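Local coordinates for protein sorbitol dehydrogenase (PDB 5ITG) that probably catalyses the NADP-dependent oxidation of D-sorbitol to L-sorbose, as a Rossmann-fold member of the mannitol dehydrogenase family, at residues D323-N329 / K480-P484; N332-D337 / R397-I402; M1-E5 / G248-D252. All coordinates share one frame; numbering follows the deposited sequence.

Following the chain from its N terminus, contact 3 is the first to close: residues 1-5 lie against the loop 248-252, which follows helix 237-247 in the Rossmann domain, so the enclosed loop takes in most of that domain. The chain then passes into the helical C-terminal domain, where contact 1 opens at the start of helix 324-338. Contact 2 opens further along the same helix and closes at the start of helix 400-412, inside the longer loop that contact 1 completes only at the C terminus. Contacts 1 and 2 touch through Pro-484, which packs on Ser-400 and Arg-401. Contact 3 is remote, its centre about 47 Å from that of contact 1.

Contact 1: D323-N329 / K480-P484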
ATOM      1  N   ASP A 323     -23.319   3.150  10.319  1.00 18.33           N
ATOM      2  CA  ASP A 323     -23.942   3.014  11.630  1.00 17.38           C
ATOM      3  C   ASP A 323     -23.635   4.300  12.403  1.00 16.44           C
ATOM      4  O   ASP A 323     -22.472   4.628  12.640  1.00 16.41           O
ATOM      5  CB  ASP A 323     -23.364   1.792  12.360  1.00 17.73           C
ATOM      6  CG  ASP A 323     -24.061   1.511  13.672  1.00 18.87           C
ATOM      7  OD1 ASP A 323     -23.904   2.316  14.611  1.00 19.38           O
ATOM      8  OD2 ASP A 323     -24.775   0.485  13.764  1.00 21.64           O
ATOM      9  N   SER A 324     -24.683   5.019  12.797  1.00 15.25           N
ATOM     10  CA  SER A 324     -24.528   6.284  13.509  1.00 16.78           C
ATOM     11  C   SER A 324     -23.657   6.210  14.760  1.00 16.24           C
ATOM     12  O   SER A 324     -22.827   7.094  14.996  1.00 15.42           O
ATOM     13  CB  SER A 324     -25.905   6.852  13.881  1.00 16.69           C
ATOM     14  OG  SER A 324     -25.763   8.116  14.506  1.00 22.51           O
ATOM     15  N   GLU A 325     -23.840   5.165  15.563  1.00 13.80           N
ATOM     16  CA  GLU A 325     -23.062   5.021  16.790  1.00 15.80           C
ATOM     17  C   GLU A 325     -21.596   4.638  16.533  1.00 14.58           C
ATOM     18  O   GLU A 325     -20.695   5.179  17.171  1.00 15.35           O
ATOM     19  CB  GLU A 325     -23.719   3.992  17.724  1.00 15.50           C
ATOM     20  CG  GLU A 325     -25.028   4.457  18.384  1.00 21.24           C
ATOM     21  CD  GLU A 325     -26.173   4.661  17.394  1.00 22.40           C
ATOM     22  OE1 GLU A 325     -26.370   3.788  16.520  1.00 22.52           O
ATOM     23  OE2 GLU A 325     -26.884   5.687  17.497  1.00 21.48           O
ATOM     24  N   LEU A 326     -21.356   3.710  15.611  1.00 12.34           N
ATOM     25  CA  LEU A 326     -19.990   3.296  15.310  1.00 14.89           C
ATOM     26  C   LEU A 326     -19.218   4.445  14.657  1.00 14.26           C
ATOM     27  O   LEU A 326     -18.015   4.599  14.874  1.00 15.54           O
ATOM     28  CB  LEU A 326     -19.985   2.078  14.382  1.00 13.04           C
ATOM     29  CG  LEU A 326     -20.685   0.821  14.902  1.00 14.63           C
ATOM     30  CD1 LEU A 326     -20.503  -0.315  13.889  1.00 15.93           C
ATOM     31  CD2 LEU A 326     -20.101   0.433  16.241  1.00 16.21           C
ATOM     32  N   LEU A 327     -19.913   5.233  13.840  1.00 14.77           N
ATOM     33  CA  LEU A 327     -19.309   6.386  13.178  1.00 14.15           C
ATOM     34  C   LEU A 327     -18.945   7.449  14.209  1.00 14.74           C
ATOM     35  O   LEU A 327     -17.850   8.018  14.180  1.00 14.39           O
ATOM     36  CB  LEU A 327     -20.279   6.991  12.158  1.00 13.94           C
ATOM     37  CG  LEU A 327     -19.852   8.350  11.584  1.00 13.60           C
ATOM     38  CD1 LEU A 327     -18.584   8.178  10.766  1.00 13.17           C
ATOM     39  CD2 LEU A 327     -20.967   8.920  10.708  1.00 17.03           C
ATOM     40  N   GLY A 328     -19.875   7.736  15.111  1.00 16.06           N
ATOM     41  CA  GLY A 328     -19.611   8.731  16.136  1.00 16.99           C
ATOM     42  C   GLY A 328     -18.440   8.335  17.020  1.00 18.64           C
ATOM     43  O   GLY A 328     -17.612   9.177  17.390  1.00 18.67           O
ATOM     44  N   ASN A 329     -18.362   7.049  17.353  1.00 18.17           N
ATOM     45  CA  ASN A 329     -17.291   6.531  18.205  1.00 17.68           C
ATOM     46  C   ASN A 329     -15.948   6.665  17.492  1.00 17.64           C
ATOM     47  O   ASN A 329     -14.944   7.003  18.111  1.00 17.86           O
ATOM     48  CB  ASN A 329     -17.564   5.060  18.545  1.00 21.27           C
ATOM     49  CG  ASN A 329     -16.844   4.594  19.806  1.00 26.17           C
ATOM     50  OD1 ASN A 329     -16.998   3.446  20.219  1.00 36.84           O
ATOM     51  ND2 ASN A 329     -16.078   5.471  20.425  1.00 24.45           N
ATOM     52  N   LYS A 480     -23.023  -1.504  21.444  1.00 21.20           N
ATOM     53  CA  LYS A 480     -23.365  -0.086  21.462  1.00 20.48           C
ATOM     54  C   LYS A 480     -23.584   0.465  22.863  1.00 20.57           C
ATOM     55  O   LYS A 480     -23.315   1.636  23.126  1.00 19.22           O
ATOM     56  CB  LYS A 480     -24.591   0.183  20.593  1.00 19.78           C
ATOM     57  CG  LYS A 480     -24.341  -0.054  19.121  1.00 18.43           C
ATOM     58  CD  LYS A 480     -25.524   0.393  18.288  1.00 18.81           C
ATOM     59  CE  LYS A 480     -25.181   0.376  16.807  1.00 18.13           C
ATOM     60  NZ  LYS A 480     -26.302   0.970  16.035  1.00 17.27           N
ATOM     61  N   ALA A 481     -24.057  -0.385  23.767  1.00 20.28           N
ATOM     62  CA  ALA A 481     -24.301   0.028  25.141  1.00 20.91           C
ATOM     63  C   ALA A 481     -23.001   0.398  25.863  1.00 20.39           C
ATOM     64  O   ALA A 481     -23.020   1.119  26.858  1.00 21.39           O
ATOM     65  CB  ALA A 481     -25.014  -1.088  25.897  1.00 20.93           C
ATOM     66  N   ALA A 482     -21.871  -0.083  25.352  1.00 20.12           N
ATOM     67  CA  ALA A 482     -20.579   0.178  25.976  1.00 18.83           C
ATOM     68  C   ALA A 482     -19.808   1.367  25.398  1.00 19.87           C
ATOM     69  O   ALA A 482     -18.744   1.723  25.905  1.00 19.00           O
ATOM     70  CB  ALA A 482     -19.714  -1.086  25.909  1.00 19.84           C
ATOM     71  N   ILE A 483     -20.345   1.978  24.349  1.00 18.04           N
ATOM     72  CA  ILE A 483     -19.701   3.121  23.712  1.00 18.88           C
ATOM     73  C   ILE A 483     -19.688   4.343  24.631  1.00 20.31           C
ATOM     74  O   ILE A 483     -20.738   4.783  25.100  1.00 21.56           O
ATOM     75  CB  ILE A 483     -20.427   3.516  22.405  1.00 18.33           C
ATOM     76  CG1 ILE A 483     -20.272   2.405  21.368  1.00 16.66           C
ATOM     77  CG2 ILE A 483     -19.889   4.867  21.893  1.00 18.60           C
ATOM     78  CD1 ILE A 483     -21.007   2.669  20.064  1.00 20.15           C
ATOM     79  N   PRO A 484     -18.495   4.905  24.894  1.00 21.57           N
ATOM     80  CA  PRO A 484     -18.320   6.082  25.753  1.00 24.19           C
ATOM     81  C   PRO A 484     -19.101   7.297  25.239  1.00 26.08           C
ATOM     82  O   PRO A 484     -19.763   7.968  26.063  1.00 27.15           O
ATOM     83  CB  PRO A 484     -16.806   6.316  25.718  1.00 24.70           C
ATOM     84  CG  PRO A 484     -16.250   4.938  25.529  1.00 22.85           C
ATOM     85  CD  PRO A 484     -17.184   4.376  24.467  1.00 22.72           C
ATOM     86  OXT PRO A 484     -19.032   7.574  24.022  1.00 25.16           O
TER
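Lys-480 NZ meets the carboxylate of Asp-323 close to its plane, 2.8 Å from OD2 on the syn side, with a weaker bond to OD1 of that group. The carboxylate of Glu-325 is approached from its anti side, where Lys-480 NZ lies 2.9 Å from Glu-325 OE1. The amide of Asn-329 has Ile-483 over one face: CG2 of the isoleucine stands 3.7 Å above the amide carbon CG, and its CG1 lies 3.6 Å from OD1. This buried amide oxygen has no polar partner in the model.

The lysine gets there with its chain extended beyond CG, coming head-on to Asp-323 and crossing Glu-325 at about a right angle; Glu-325 folds at chi2 (66°) to bring OE1 round to the ammonium.

Asp-323 is also the N-cap of helix 324-338. Its OD1 accepts from Leu-326 N at 3.1 Å in a fairly straight bond and more weakly from Glu-325 N, while OD2 is shared with the hydroxyl of Tyr-314. With an alanine here, Lys-480 would probably be left with Glu-325 as its acidic partner, and Leu-326 N would lose its cap. The C-terminal tail of the helical domain is thus tied to a capped helix start, whose dipole probably adds to the lysine in stabilising the negative charge.

Further along, Ile-483 CD1 rests 3.8 Å from Glu-325 CB. Phe-404 of helix 400-412 packs against Asn-329, Ile-483 and Pro-484.

Contact 2: N332-D337 / R397-I402; sequences NYLNKD and RDLSRI
Arg-397 brings its guanidinium edge to Lys-336 O, its chain bending at chi3 (52°), and Arg-397 NH2 comes to 2.6 Å from that oxygen. The bond is weak, because the N-H points well off the oxygen. The carbonyl lies in the wider pi-type turn of 334-337.

Asp-398 meets the helix mostly through water. Its carbonyl O accepts from two waters that also donate to Asp-337 OD1, so two waters bridge the Asp-337 carboxylate to the Asp-398 main chain. Its side chain stays within its own segment: OD1 takes the hydroxyl of Ser-400 and, weakly, Ser-400 N, capping the turn into helix 400-412, while OD2 forms a salt bridge with Arg-401 NH1.

Arg-401 carries the contact. It grips Asp-337 side-on, NE to OD2 at 2.7 Å and NH2 to OD1 at 2.9 Å, with the guanidinium and carboxylate planes only 15° apart. Lys-336 covers one guanidinium face, CG lying 4.2 Å above its centre, and Asn-332 CB packs on Arg-401 CD at 3.7 Å. The arginine is a knob in a hole lined by Asn-332, Tyr-333, Lys-336 and Asp-337, held between two acids whose negative charge it probably offsets in part.

Ile-402 donates its backbone N to one of the bridging waters and sets CG1 at the edge of the Tyr-333 ring, 4.5 Å from CE1. Beyond the pair, Ile-402 packs on Val-389 and Ala-392 of helix 377-394 and on Leu-463 of helix 461-477, while Tyr-333 reaches Ala-300 and Met-304 of helix 288-312, and Pro-484 of the C-terminal tail lies against Arg-401.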
ATOM      1  N   ASN A 332     -14.908  10.282  17.555  1.00 14.32           N
ATOM      2  CA  ASN A 332     -14.497  10.670  18.904  1.00 13.82           C
ATOM      3  C   ASN A 332     -13.104  10.135  19.233  1.00 14.47           C
ATOM      4  O   ASN A 332     -12.316  10.813  19.896  1.00 13.84           O
ATOM      5  CB  ASN A 332     -15.512  10.178  19.947  1.00 15.06           C
ATOM      6  CG  ASN A 332     -16.869  10.859  19.804  1.00 20.92           C
ATOM      7  OD1 ASN A 332     -16.977  11.941  19.213  1.00 22.47           O
ATOM      8  ND2 ASN A 332     -17.907  10.240  20.360  1.00 20.33           N
ATOM      9  N   TYR A 333     -12.817   8.913  18.793  1.00 13.05           N
ATOM     10  CA  TYR A 333     -11.497   8.306  19.008  1.00 12.42           C
ATOM     11  C   TYR A 333     -10.447   9.145  18.262  1.00 12.57           C
ATOM     12  O   TYR A 333      -9.437   9.545  18.834  1.00 12.47           O
ATOM     13  CB  TYR A 333     -11.499   6.868  18.473  1.00 12.93           C
ATOM     14  CG  TYR A 333     -10.140   6.177  18.419  1.00 12.46           C
ATOM     15  CD1 TYR A 333      -9.418   5.909  19.581  1.00 14.20           C
ATOM     16  CD2 TYR A 333      -9.599   5.761  17.198  1.00 14.65           C
ATOM     17  CE1 TYR A 333      -8.179   5.234  19.532  1.00 14.21           C
ATOM     18  CE2 TYR A 333      -8.361   5.088  17.139  1.00 14.26           C
ATOM     19  CZ  TYR A 333      -7.663   4.828  18.312  1.00 14.18           C
ATOM     20  OH  TYR A 333      -6.450   4.160  18.260  1.00 13.54           O
ATOM     21  N   LEU A 334     -10.687   9.407  16.981  1.00 11.82           N
ATOM     22  CA  LEU A 334      -9.751  10.201  16.203  1.00 12.96           C
ATOM     23  C   LEU A 334      -9.580  11.619  16.751  1.00 13.54           C
ATOM     24  O   LEU A 334      -8.454  12.099  16.883  1.00 14.11           O
ATOM     25  CB  LEU A 334     -10.189  10.250  14.742  1.00 14.12           C
ATOM     26  CG  LEU A 334     -10.132   8.896  14.030  1.00 13.40           C
ATOM     27  CD1 LEU A 334     -10.679   9.060  12.623  1.00 17.33           C
ATOM     28  CD2 LEU A 334      -8.691   8.376  13.982  1.00 15.42           C
ATOM     29  N   ASN A 335     -10.684  12.280  17.090  1.00 13.23           N
ATOM     30  CA  ASN A 335     -10.618  13.654  17.615  1.00 13.78           C
ATOM     31  C   ASN A 335     -10.039  13.801  19.013  1.00 14.59           C
ATOM     32  O   ASN A 335      -9.225  14.692  19.271  1.00 15.09           O
ATOM     33  CB  ASN A 335     -12.006  14.298  17.637  1.00 12.60           C
ATOM     34  CG  ASN A 335     -12.522  14.617  16.258  1.00 15.60           C
ATOM     35  OD1 ASN A 335     -11.755  14.963  15.363  1.00 14.76           O
ATOM     36  ND2 ASN A 335     -13.832  14.524  16.083  1.00 14.61           N
ATOM     37  N   LYS A 336     -10.458  12.926  19.913  1.00 14.51           N
ATOM     38  CA  LYS A 336     -10.033  13.015  21.305  1.00 15.79           C
ATOM     39  C   LYS A 336      -8.800  12.231  21.739  1.00 15.88           C
ATOM     40  O   LYS A 336      -8.100  12.648  22.666  1.00 15.05           O
ATOM     41  CB  LYS A 336     -11.203  12.621  22.204  1.00 16.56           C
ATOM     42  CG  LYS A 336     -12.497  13.344  21.868  1.00 18.66           C
ATOM     43  CD  LYS A 336     -12.348  14.856  21.969  1.00 24.10           C
ATOM     44  CE  LYS A 336     -13.584  15.566  21.421  1.00 24.98           C
ATOM     45  NZ  LYS A 336     -13.403  17.053  21.352  1.00 26.62           N
ATOM     46  N   ASP A 337      -8.532  11.103  21.090  1.00 16.15           N
ATOM     47  CA  ASP A 337      -7.392  10.273  21.478  1.00 18.05           C
ATOM     48  C   ASP A 337      -6.175  10.314  20.562  1.00 17.88           C
ATOM     49  O   ASP A 337      -5.040  10.399  21.037  1.00 19.24           O
ATOM     50  CB  ASP A 337      -7.852   8.818  21.634  1.00 19.86           C
ATOM     51  CG  ASP A 337      -9.047   8.690  22.559  1.00 22.02           C
ATOM     52  OD1 ASP A 337      -8.951   9.144  23.716  1.00 26.26           O
ATOM     53  OD2 ASP A 337     -10.085   8.147  22.131  1.00 22.94           O
ATOM     54  N   ARG A 397      -4.405  10.718  30.232  1.00 24.49           N
ATOM     55  CA  ARG A 397      -5.585  11.206  29.525  1.00 23.23           C
ATOM     56  C   ARG A 397      -6.719  10.185  29.614  1.00 21.72           C
ATOM     57  O   ARG A 397      -6.495   9.048  30.015  1.00 21.45           O
ATOM     58  CB  ARG A 397      -5.215  11.495  28.071  1.00 25.53           C
ATOM     59  CG  ARG A 397      -4.319  12.720  27.921  1.00 31.09           C
ATOM     60  CD  ARG A 397      -3.453  12.650  26.682  1.00 35.66           C
ATOM     61  NE  ARG A 397      -4.225  12.384  25.475  1.00 40.37           N
ATOM     62  CZ  ARG A 397      -5.169  13.186  24.995  1.00 40.94           C
ATOM     63  NH1 ARG A 397      -5.470  14.318  25.622  1.00 40.78           N
ATOM     64  NH2 ARG A 397      -5.804  12.861  23.877  1.00 41.26           N
ATOM     65  N   ASP A 398      -7.932  10.592  29.250  1.00 22.46           N
ATOM     66  CA  ASP A 398      -9.093   9.703  29.306  1.00 24.35           C
ATOM     67  C   ASP A 398      -8.858   8.407  28.532  1.00 21.51           C
ATOM     68  O   ASP A 398      -8.445   8.432  27.373  1.00 21.23           O
ATOM     69  CB  ASP A 398     -10.339  10.413  28.763  1.00 28.07           C
ATOM     70  CG  ASP A 398     -11.574   9.527  28.798  1.00 31.52           C
ATOM     71  OD1 ASP A 398     -11.811   8.876  29.835  1.00 35.00           O
ATOM     72  OD2 ASP A 398     -12.310   9.484  27.791  1.00 37.25           O
ATOM     73  N   LEU A 399      -9.147   7.280  29.174  1.00 20.86           N
ATOM     74  CA  LEU A 399      -8.934   5.966  28.573  1.00 19.74           C
ATOM     75  C   LEU A 399     -10.211   5.287  28.084  1.00 19.83           C
ATOM     76  O   LEU A 399     -10.159   4.203  27.495  1.00 17.37           O
ATOM     77  CB  LEU A 399      -8.235   5.060  29.592  1.00 23.53           C
ATOM     78  CG  LEU A 399      -6.871   5.559  30.087  1.00 24.73           C
ATOM     79  CD1 LEU A 399      -6.375   4.716  31.247  1.00 25.64           C
ATOM     80  CD2 LEU A 399      -5.891   5.521  28.939  1.00 26.13           C
ATOM     81  N   SER A 400     -11.348   5.932  28.317  1.00 17.44           N
ATOM     82  CA  SER A 400     -12.649   5.392  27.936  1.00 19.80           C
ATOM     83  C   SER A 400     -12.762   4.784  26.546  1.00 18.19           C
ATOM     84  O   SER A 400     -13.116   3.615  26.416  1.00 19.01           O
ATOM     85  CB  SER A 400     -13.728   6.469  28.094  1.00 20.87           C
ATOM     86  OG  SER A 400     -13.850   6.845  29.454  1.00 29.76           O
ATOM     87  N   ARG A 401     -12.474   5.567  25.506  1.00 19.40           N
ATOM     88  CA  ARG A 401     -12.582   5.073  24.132  1.00 19.53           C
ATOM     89  C   ARG A 401     -11.492   4.069  23.784  1.00 18.57           C
ATOM     90  O   ARG A 401     -11.716   3.141  23.004  1.00 18.03           O
ATOM     91  CB  ARG A 401     -12.550   6.241  23.144  1.00 20.54           C
ATOM     92  CG  ARG A 401     -13.764   7.166  23.245  1.00 26.53           C
ATOM     93  CD  ARG A 401     -13.477   8.502  22.579  1.00 26.70           C
ATOM     94  NE  ARG A 401     -12.341   9.168  23.215  1.00 25.84           N
ATOM     95  CZ  ARG A 401     -12.410   9.864  24.346  1.00 28.39           C
ATOM     96  NH1 ARG A 401     -13.569  10.005  24.975  1.00 30.75           N
ATOM     97  NH2 ARG A 401     -11.314  10.402  24.864  1.00 26.83           N
ATOM     98  N   ILE A 402     -10.311   4.259  24.359  1.00 18.02           N
ATOM     99  CA  ILE A 402      -9.201   3.352  24.123  1.00 17.25           C
ATOM    100  C   ILE A 402      -9.572   1.984  24.702  1.00 16.78           C
ATOM    101  O   ILE A 402      -9.337   0.939  24.075  1.00 15.49           O
ATOM    102  CB  ILE A 402      -7.904   3.905  24.778  1.00 18.90           C
ATOM    103  CG1 ILE A 402      -7.394   5.090  23.946  1.00 19.29           C
ATOM    104  CG2 ILE A 402      -6.830   2.811  24.874  1.00 18.04           C
ATOM    105  CD1 ILE A 402      -6.300   5.895  24.605  1.00 22.37           C
TER
HETATM  106  O   HOH W   1      -9.824   7.125  25.464  1.00 20.78           O
HETATM  107  O   HOH W   2      -7.374  10.054  25.489  1.00 22.93           O

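Contact 3: M1-E5 / G248-D252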
HETATM    1  N   MSE A   1     -15.627   0.710 -28.434  1.00 65.78           N
HETATM    2  CA  MSE A   1     -14.493   0.666 -29.401  1.00 65.82           C
HETATM    3  C   MSE A   1     -13.227   0.156 -28.721  1.00 64.27           C
HETATM    4  O   MSE A   1     -13.027   0.367 -27.525  1.00 63.96           O
HETATM    5  CB  MSE A   1     -14.236   2.060 -29.980  1.00 68.66           C
HETATM    6  CG  MSE A   1     -13.623   3.045 -29.000  1.00 71.59           C
HETATM    7 SE   MSE A   1     -13.435   4.814 -29.755  1.00 78.04          SE
HETATM    8  CE  MSE A   1     -12.064   4.446 -31.064  1.00 75.90           C
ATOM      9  N   ILE A   2     -12.375  -0.514 -29.487  1.00 62.24           N
ATOM     10  CA  ILE A   2     -11.133  -1.044 -28.945  1.00 61.14           C
ATOM     11  C   ILE A   2     -10.160   0.098 -28.656  1.00 59.23           C
ATOM     12  O   ILE A   2     -10.254   1.169 -29.254  1.00 58.26           O
ATOM     13  CB  ILE A   2     -10.475  -2.039 -29.925  1.00 61.79           C
ATOM     14  CG1 ILE A   2     -11.489  -3.108 -30.339  1.00 61.63           C
ATOM     15  CG2 ILE A   2      -9.275  -2.705 -29.259  1.00 63.19           C
ATOM     16  CD1 ILE A   2     -10.933  -4.146 -31.294  1.00 61.93           C
ATOM     17  N   THR A   3      -9.233  -0.132 -27.732  1.00 57.61           N
ATOM     18  CA  THR A   3      -8.257   0.887 -27.366  1.00 56.42           C
ATOM     19  C   THR A   3      -6.972   0.756 -28.173  1.00 55.83           C
ATOM     20  O   THR A   3      -6.259  -0.239 -28.067  1.00 55.19           O
ATOM     21  CB  THR A   3      -7.902   0.812 -25.867  1.00 55.97           C
ATOM     22  OG1 THR A   3      -9.091   0.961 -25.081  1.00 56.66           O
ATOM     23  CG2 THR A   3      -6.921   1.917 -25.498  1.00 55.84           C
ATOM     24  N   ARG A   4      -6.684   1.772 -28.977  1.00 55.98           N
ATOM     25  CA  ARG A   4      -5.480   1.790 -29.797  1.00 56.52           C
ATOM     26  C   ARG A   4      -4.928   3.202 -29.942  1.00 55.80           C
ATOM     27  O   ARG A   4      -5.637   4.183 -29.731  1.00 54.30           O
ATOM     28  CB  ARG A   4      -5.764   1.198 -31.182  1.00 58.23           C
ATOM     29  CG  ARG A   4      -5.714  -0.326 -31.220  1.00 60.85           C
ATOM     30  CD  ARG A   4      -5.875  -0.859 -32.638  1.00 62.82           C
ATOM     31  NE  ARG A   4      -7.273  -0.938 -33.056  1.00 64.29           N
ATOM     32  CZ  ARG A   4      -8.117  -1.887 -32.663  1.00 64.78           C
ATOM     33  NH1 ARG A   4      -7.707  -2.846 -31.841  1.00 64.77           N
ATOM     34  NH2 ARG A   4      -9.372  -1.881 -33.092  1.00 64.70           N
ATOM     35  N   GLU A   5      -3.655   3.293 -30.304  1.00 56.53           N
ATOM     36  CA  GLU A   5      -2.992   4.579 -30.473  1.00 57.81           C
ATOM     37  C   GLU A   5      -3.725   5.466 -31.477  1.00 57.92           C
ATOM     38  O   GLU A   5      -3.872   6.667 -31.264  1.00 57.73           O
ATOM     39  CB  GLU A   5      -1.549   4.354 -30.931  1.00 58.76           C
ATOM     40  CG  GLU A   5      -0.698   5.610 -30.995  1.00 60.84           C
ATOM     41  CD  GLU A   5       0.754   5.304 -31.321  1.00 62.34           C
ATOM     42  OE1 GLU A   5       1.012   4.730 -32.402  1.00 63.42           O
ATOM     43  OE2 GLU A   5       1.635   5.632 -30.496  1.00 61.86           O
ATOM     44  N   GLY A 248     -17.675   2.141 -22.298  1.00 36.30           N
ATOM     45  CA  GLY A 248     -17.954   2.018 -23.719  1.00 38.07           C
ATOM     46  C   GLY A 248     -16.706   1.666 -24.505  1.00 39.43           C
ATOM     47  O   GLY A 248     -16.678   1.784 -25.733  1.00 39.73           O
ATOM     48  N   LEU A 249     -15.674   1.219 -23.792  1.00 38.39           N
ATOM     49  CA  LEU A 249     -14.400   0.856 -24.401  1.00 38.65           C
ATOM     50  C   LEU A 249     -14.137  -0.640 -24.302  1.00 39.03           C
ATOM     51  O   LEU A 249     -14.369  -1.249 -23.259  1.00 38.98           O
ATOM     52  CB  LEU A 249     -13.260   1.602 -23.703  1.00 38.43           C
ATOM     53  CG  LEU A 249     -13.342   3.128 -23.650  1.00 39.36           C
ATOM     54  CD1 LEU A 249     -12.286   3.657 -22.688  1.00 38.33           C
ATOM     55  CD2 LEU A 249     -13.147   3.708 -25.046  1.00 40.02           C
ATOM     56  N   ASP A 250     -13.649  -1.229 -25.388  1.00 38.54           N
ATOM     57  CA  ASP A 250     -13.340  -2.655 -25.393  1.00 39.34           C
ATOM     58  C   ASP A 250     -11.912  -2.814 -24.883  1.00 38.13           C
ATOM     59  O   ASP A 250     -10.997  -3.150 -25.634  1.00 37.88           O
ATOM     60  CB  ASP A 250     -13.468  -3.227 -26.808  1.00 42.19           C
ATOM     61  CG  ASP A 250     -13.113  -4.702 -26.872  1.00 45.23           C
ATOM     62  OD1 ASP A 250     -13.723  -5.495 -26.124  1.00 46.70           O
ATOM     63  OD2 ASP A 250     -12.225  -5.068 -27.674  1.00 49.18           O
ATOM     64  N   ASP A 251     -11.738  -2.564 -23.591  1.00 35.75           N
ATOM     65  CA  ASP A 251     -10.438  -2.639 -22.952  1.00 33.03           C
ATOM     66  C   ASP A 251     -10.133  -4.042 -22.452  1.00 31.18           C
ATOM     67  O   ASP A 251     -10.951  -4.655 -21.781  1.00 30.41           O
ATOM     68  CB  ASP A 251     -10.402  -1.663 -21.774  1.00 32.90           C
ATOM     69  CG  ASP A 251      -8.997  -1.410 -21.260  1.00 30.99           C
ATOM     70  OD1 ASP A 251      -8.060  -2.126 -21.677  1.00 29.00           O
ATOM     71  OD2 ASP A 251      -8.837  -0.488 -20.431  1.00 30.79           O
ATOM     72  N   ASP A 252      -8.953  -4.550 -22.786  1.00 30.34           N
ATOM     73  CA  ASP A 252      -8.544  -5.872 -22.326  1.00 29.58           C
ATOM     74  C   ASP A 252      -7.920  -5.781 -20.931  1.00 28.90           C
ATOM     75  O   ASP A 252      -7.883  -6.767 -20.189  1.00 28.07           O
ATOM     76  CB  ASP A 252      -7.524  -6.481 -23.289  1.00 33.17           C
ATOM     77  CG  ASP A 252      -8.178  -7.170 -24.467  1.00 34.10           C
ATOM     78  OD1 ASP A 252      -8.873  -8.179 -24.242  1.00 37.08           O
ATOM     79  OD2 ASP A 252      -8.002  -6.703 -25.610  1.00 36.73           O
TER
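Met-1, a selenomethionine, and Leu-249 lie side by side and point the same way, with CG of the first 4.0 Å from CD2 of the second. Met-1 can take this course because its CG sits between the backbone N and the carbonyl carbon (chi1 71°). Ile-2 and Asp-250 make a second such pair: the CG1 branch of the isoleucine runs along the carboxylate, 3.4 Å from OD2, so carbon lies against oxygen with no polar bond. The CB of Thr-3 points toward the loop, OG1 coming 4.4 Å from Leu-249 CB.

Between the side chains the two backbones run in the same direction. Asp-250 N donates to Met-1 O at 2.7 Å in a nearly straight bond, arriving from above the carbonyl plane, and Met-1 N gives a weak bond to Gly-248 O. Asp-250 is the centre of an inverse gamma turn, while Asp-251 turns elsewhere, to Ser-83 and Gln-78.

One short, nearly straight backbone bond and one weak one, one apolar side-chain pair and a carbon-to-carboxylate contact therefore join the N-terminal residues to this Rossmann-domain loop. Thr-3 N, Thr-3 OG1 and Asp-250 O are buried without partners in the model, a likely energetic cost of burying polar atoms.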